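Local coordinates for protein endo-1,3-beta-glucanase, family GH16 (Zobellia galactanivorans, PDB 4BPZ) that probably hydrolyses internal beta-1,3-glucosidic linkages of glucans such as algal laminarin, through the calcium-binding family 16 catalytic domain, at residues Y32-P37 and Y73-S78; S190-W193 and M198-F201. The protein carries 1 engineered substitution. One frame throughout, in Å; residues are numbered along the deposited sequence. Where two conformers were deposited one is given.

Contact 1: Y32-P37 and Y73-S78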
loop_
_atom_site.group_PDB
_atom_site.type_symbol
_atom_site.label_atom_id
_atom_site.label_comp_id
_atom_site.label_asym_id
_atom_site.label_seq_id
_atom_site.Cartn_x
_atom_site.Cartn_y
_atom_site.Cartn_z
ATOM N N TYR A 32 6.234 -3.910 10.542
ATOM C CA TYR A 32 6.993 -2.803 9.925
ATOM C C TYR A 32 8.089 -3.311 9.045
ATOM O O TYR A 32 8.854 -4.207 9.437
ATOM C CB TYR A 32 7.620 -1.960 10.971
ATOM C CG TYR A 32 6.677 -1.085 11.743
ATOM C CD1 TYR A 32 6.033 -1.514 12.862
ATOM C CD2 TYR A 32 6.403 0.208 11.231
ATOM C CE1 TYR A 32 5.178 -0.573 13.590
ATOM C CE2 TYR A 32 5.569 1.061 11.850
ATOM C CZ TYR A 32 5.076 0.751 13.047
ATOM O OH TYR A 32 4.234 1.638 13.741
ATOM N N GLN A 33 8.252 -2.672 7.887
ATOM C CA GLN A 33 9.482 -2.837 7.108
ATOM C C GLN A 33 10.351 -1.678 7.376
ATOM O O GLN A 33 9.977 -0.493 7.258
ATOM C CB GLN A 33 9.123 -2.921 5.630
ATOM C CG GLN A 33 8.433 -4.220 5.297
ATOM C CD GLN A 33 8.219 -4.356 3.781
ATOM O OE1 GLN A 33 7.229 -3.894 3.192
ATOM N NE2 GLN A 33 9.202 -5.010 3.094
ATOM N N VAL A 34 11.620 -1.967 7.667
ATOM C CA VAL A 34 12.648 -0.957 7.908
ATOM C C VAL A 34 13.932 -1.200 7.146
ATOM O O VAL A 34 14.718 -0.289 6.905
ATOM C CB VAL A 34 12.990 -0.732 9.419
ATOM C CG1 VAL A 34 11.699 -0.521 10.223
ATOM C CG2 VAL A 34 13.786 -1.892 10.017
ATOM N N ILE A 35 14.190 -2.459 6.755
ATOM C CA ILE A 35 15.447 -2.814 6.050
ATOM C C ILE A 35 15.266 -2.446 4.561
ATOM O O ILE A 35 14.345 -2.974 3.914
ATOM C CB ILE A 35 15.744 -4.299 6.149
ATOM C CG1 ILE A 35 15.975 -4.714 7.622
ATOM C CG2 ILE A 35 16.979 -4.649 5.310
ATOM C CD1 ILE A 35 15.859 -6.244 7.784
ATOM N N PRO A 36 16.135 -1.596 3.982
ATOM C CA PRO A 36 15.940 -1.263 2.617
ATOM C C PRO A 36 16.285 -2.480 1.769
ATOM O O PRO A 36 17.283 -3.212 2.028
ATOM C CB PRO A 36 16.963 -0.156 2.344
ATOM C CG PRO A 36 17.468 0.284 3.683
ATOM C CD PRO A 36 17.143 -0.812 4.678
ATOM N N PRO A 37 15.525 -2.734 0.682
ATOM C CA PRO A 37 15.699 -3.967 -0.111
ATOM C C PRO A 37 16.796 -3.821 -1.151
ATOM O O PRO A 37 17.177 -4.863 -1.690
ATOM C CB PRO A 37 14.377 -4.141 -0.856
ATOM C CG PRO A 37 13.803 -2.685 -0.916
ATOM C CD PRO A 37 14.240 -2.054 0.382
ATOM N N TYR A 73 18.224 10.659 8.122
ATOM C CA TYR A 73 18.148 9.439 8.877
ATOM C C TYR A 73 19.015 8.430 8.277
ATOM O O TYR A 73 19.071 8.280 7.044
ATOM C CB TYR A 73 16.682 8.931 8.868
ATOM C CG TYR A 73 16.401 7.701 9.730
ATOM C CD1 TYR A 73 16.083 7.872 11.057
ATOM C CD2 TYR A 73 16.522 6.418 9.275
ATOM C CE1 TYR A 73 15.879 6.798 11.940
ATOM C CE2 TYR A 73 16.343 5.330 10.097
ATOM C CZ TYR A 73 16.015 5.525 11.422
ATOM O OH TYR A 73 15.835 4.402 12.222
ATOM N N THR A 74 19.796 7.688 9.104
ATOM C CA THR A 74 20.799 6.689 8.572
ATOM C C THR A 74 20.364 5.312 9.090
ATOM O O THR A 74 20.136 5.147 10.286
ATOM C CB THR A 74 22.197 7.053 9.028
ATOM O OG1 THR A 74 22.461 8.379 8.561
ATOM C CG2 THR A 74 23.257 6.030 8.532
ATOM N N PHE A 75 20.354 4.329 8.206
ATOM C CA PHE A 75 20.127 2.923 8.581
ATOM C C PHE A 75 21.310 2.180 7.931
ATOM O O PHE A 75 21.461 2.125 6.701
ATOM C CB PHE A 75 18.813 2.407 8.029
ATOM C CG PHE A 75 18.601 0.953 8.374
ATOM C CD1 PHE A 75 18.025 0.627 9.633
ATOM C CD2 PHE A 75 18.949 -0.077 7.544
ATOM C CE1 PHE A 75 17.816 -0.688 9.990
ATOM C CE2 PHE A 75 18.763 -1.453 7.914
ATOM C CZ PHE A 75 18.169 -1.736 9.135
ATOM N N GLU A 76 22.112 1.550 8.774
ATOM C CA GLU A 76 23.196 0.658 8.307
ATOM C C GLU A 76 24.088 1.349 7.258
ATOM O O GLU A 76 24.361 0.771 6.182
ATOM C CB GLU A 76 22.725 -0.669 7.739
ATOM C CG GLU A 76 22.243 -1.676 8.773
ATOM C CD GLU A 76 23.293 -1.830 9.865
ATOM O OE1 GLU A 76 24.246 -2.622 9.670
ATOM O OE2 GLU A 76 23.172 -1.092 10.889
ATOM N N GLY A 77 24.486 2.596 7.529
ATOM C CA GLY A 77 25.442 3.287 6.626
ATOM C C GLY A 77 24.757 4.038 5.511
ATOM O O GLY A 77 25.458 4.718 4.781
ATOM N N SER A 78 23.425 3.924 5.349
ATOM C CA SER A 78 22.719 4.556 4.215
ATOM C C SER A 78 21.972 5.748 4.762
ATOM O O SER A 78 21.087 5.546 5.589
ATOM C CB SER A 78 21.823 3.573 3.577
ATOM O OG SER A 78 20.960 4.290 2.623
#
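V34, I35 and P36 form a small apolar cradle for the ring of F75, in a surface contact where the loop following strand 30-32 meets the tip of a beta hairpin. No hydrogen bond crosses between 32-37 and 73-78, and just 165 Å² is buried, much of it on the phenylalanine. F75 ends strand 63-75, and its CG lies trans to the backbone N (chi1 178°), which carries the ring out toward the loop. P36 comes closest: its CD lies 3.5 Å from F75 CD2, approaching the ring at a slant. Proline suits the place because its CD, fixed beside the backbone nitrogen, offers a rigid apolar surface where another residue would have an N-H. I35 CG1 reaches F75 CZ at 4.0 Å, and V34 CG2 is 4.2 Å from F75 CE1. Over one face of the ring, above its centre, sits the carbonyl O of V34, 4.1 Å from the plane.

The hairpin tip is a type I' turn from F75 to S78, closed by two backbone bonds, F75 N to S78 O and S78 N to F75 O, each 3.0 Å. G77 adopts a phi of 89°, where a CB would press against the preceding carbonyl oxygen.

H49 of strand 48-50 packs on both P36 and F75 and also hydrogen-bonds to S78 O, joining loop and turn from a third element. Just before V34, Q33 hydrogen-bonds through OE1 to R86 of strand 82-93 and through NE2 to E123, two residues of the glycan pocket.

Contact 2: S190-W193 and M198-F201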
loop_
_atom_site.group_PDB
_atom_site.type_symbol
_atom_site.label_atom_id
_atom_site.label_comp_id
_atom_site.label_asym_id
_atom_site.label_seq_id
_atom_site.Cartn_x
_atom_site.Cartn_y
_atom_site.Cartn_z
ATOM N N SER A 190 -11.383 0.507 -2.218
ATOM C CA SER A 190 -11.698 -0.914 -2.009
ATOM C C SER A 190 -11.285 -1.774 -3.175
ATOM O O SER A 190 -11.148 -1.355 -4.319
ATOM C CB SER A 190 -13.178 -1.102 -1.655
ATOM O OG SER A 190 -14.010 -0.801 -2.713
ATOM N N LEU A 191 -11.171 -3.063 -2.833
ATOM C CA LEU A 191 -10.892 -4.142 -3.766
ATOM C C LEU A 191 -11.913 -5.213 -3.595
ATOM O O LEU A 191 -12.162 -5.607 -2.425
ATOM C CB LEU A 191 -9.478 -4.713 -3.478
ATOM C CG LEU A 191 -9.120 -6.050 -4.138
ATOM C CD1 LEU A 191 -9.041 -5.928 -5.674
ATOM C CD2 LEU A 191 -7.825 -6.588 -3.552
ATOM N N GLU A 192 -12.479 -5.760 -4.660
ATOM C CA GLU A 192 -13.263 -7.013 -4.590
ATOM C C GLU A 192 -12.510 -7.999 -5.491
ATOM O O GLU A 192 -12.379 -7.798 -6.693
ATOM C CB GLU A 192 -14.664 -6.760 -5.147
ATOM C CG GLU A 192 -15.444 -5.848 -4.265
ATOM C CD GLU A 192 -16.707 -5.318 -4.829
ATOM O OE1 GLU A 192 -17.211 -5.887 -5.848
ATOM O OE2 GLU A 192 -17.224 -4.322 -4.282
ATOM N N TRP A 193 -12.081 -9.083 -4.887
ATOM C CA TRP A 193 -11.218 -10.035 -5.507
ATOM C C TRP A 193 -11.807 -11.427 -5.369
ATOM O O TRP A 193 -12.054 -11.900 -4.255
ATOM C CB TRP A 193 -9.869 -9.966 -4.800
ATOM C CG TRP A 193 -8.825 -10.979 -5.143
ATOM C CD1 TRP A 193 -8.650 -11.724 -6.326
ATOM C CD2 TRP A 193 -7.731 -11.335 -4.297
ATOM N NE1 TRP A 193 -7.573 -12.517 -6.207
ATOM C CE2 TRP A 193 -6.968 -12.326 -5.001
ATOM C CE3 TRP A 193 -7.311 -10.950 -2.985
ATOM C CZ2 TRP A 193 -5.858 -12.918 -4.413
ATOM C CZ3 TRP A 193 -6.200 -11.547 -2.435
ATOM C CH2 TRP A 193 -5.487 -12.551 -3.145
ATOM N N MET A 198 -10.778 -9.107 -10.406
ATOM C CA MET A 198 -10.375 -8.123 -9.376
ATOM C C MET A 198 -10.898 -6.770 -9.768
ATOM O O MET A 198 -10.628 -6.311 -10.888
ATOM C CB MET A 198 -8.900 -8.096 -9.275
ATOM C CG MET A 198 -8.380 -9.393 -8.697
ATOM S SD MET A 198 -6.754 -9.805 -9.166
ATOM C CE MET A 198 -6.774 -10.096 -10.954
ATOM N N LYS A 199 -11.630 -6.148 -8.865
ATOM C CA LYS A 199 -12.272 -4.870 -9.121
ATOM C C LYS A 199 -11.776 -3.880 -8.072
ATOM O O LYS A 199 -11.845 -4.188 -6.877
ATOM C CB LYS A 199 -13.775 -4.971 -8.987
ATOM C CG LYS A 199 -14.435 -5.964 -9.945
ATOM C CD LYS A 199 -15.924 -6.088 -9.648
ATOM C CE LYS A 199 -16.622 -7.158 -10.432
ATOM N NZ LYS A 199 -18.067 -7.127 -10.196
ATOM N N VAL A 200 -11.277 -2.720 -8.500
ATOM C CA VAL A 200 -10.825 -1.661 -7.567
ATOM C C VAL A 200 -11.754 -0.509 -7.722
ATOM O O VAL A 200 -12.048 -0.038 -8.833
ATOM C CB VAL A 200 -9.374 -1.261 -7.839
ATOM C CG1 VAL A 200 -8.975 -0.099 -6.968
ATOM C CG2 VAL A 200 -8.482 -2.470 -7.680
ATOM N N PHE A 201 -12.255 -0.013 -6.576
ATOM C CA PHE A 201 -13.203 1.084 -6.548
ATOM C C PHE A 201 -12.666 2.245 -5.729
ATOM O O PHE A 201 -11.916 2.090 -4.751
ATOM C CB PHE A 201 -14.490 0.608 -5.812
ATOM C CG PHE A 201 -15.256 -0.427 -6.578
ATOM C CD1 PHE A 201 -16.296 -0.074 -7.431
ATOM C CD2 PHE A 201 -15.017 -1.775 -6.312
ATOM C CE1 PHE A 201 -17.029 -1.089 -8.099
ATOM C CE2 PHE A 201 -15.755 -2.769 -6.970
ATOM C CZ PHE A 201 -16.671 -2.406 -7.873
HETATM O O HOH W 1 -18.985 -5.612 -7.939
#
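E192 and F201 meet on one face of the antiparallel hairpin formed by strands 187-193 and 197-202. The carboxylate approaches the ring at a slant, OE2 lying 3.4 Å from F201 CE2, with the two planes 37° apart. Beside it, the small S190 fits directly across from the bulky phenylalanine, its OG 3.4 Å from F201 CB. The long, extended K199 runs out to a water that it shares with E192 OE1; the bonds measure 2.9 Å from NZ and 2.8 Å from OE1. On the other face, L191 CD1 touches V200 CG2 at 4.0 Å, while M198 lies alongside W193; in one of its two conformers SD makes an oblique Met-aromatic contact, which the other need not keep.

Four backbone bonds in the pairs S190-F201 and E192-K199 fix this register. Farther out, tag-derived H6 bonds to E192 OE2 and stacks on F201, and Y218 O receives W193 NE1. I143, A158 and F160 cover the L191, V200 and M198 side.

One face is thus largely apolar, whereas the other mixes the F201 ring with polar S190, E192 and K199. There K199, linked through water without direct contact, would probably help stabilise the E192 carboxylate's negative charge; its OE2 partner belongs to the tag.

Contact 1 closes before contact 2 begins along the chain, and the two lie on opposite sides of the domain's centre, their own centres 32 Å apart and their nearest atoms about 16 Å. They do not touch, but strands connect them: strand 63-75 pairs with 244-255, which pairs with 96-103, which in turn pairs with 187-193. Strand 244-255 also carries the calcium ligand D250. Both contacts thus belong to the beta-sandwich (jelly-roll) framework of family 16. One joins a loop to a hairpin tip at the surface mainly through apolar side chains, without a hydrogen bond between the segments; the other is a buried hairpin held in register by its backbone.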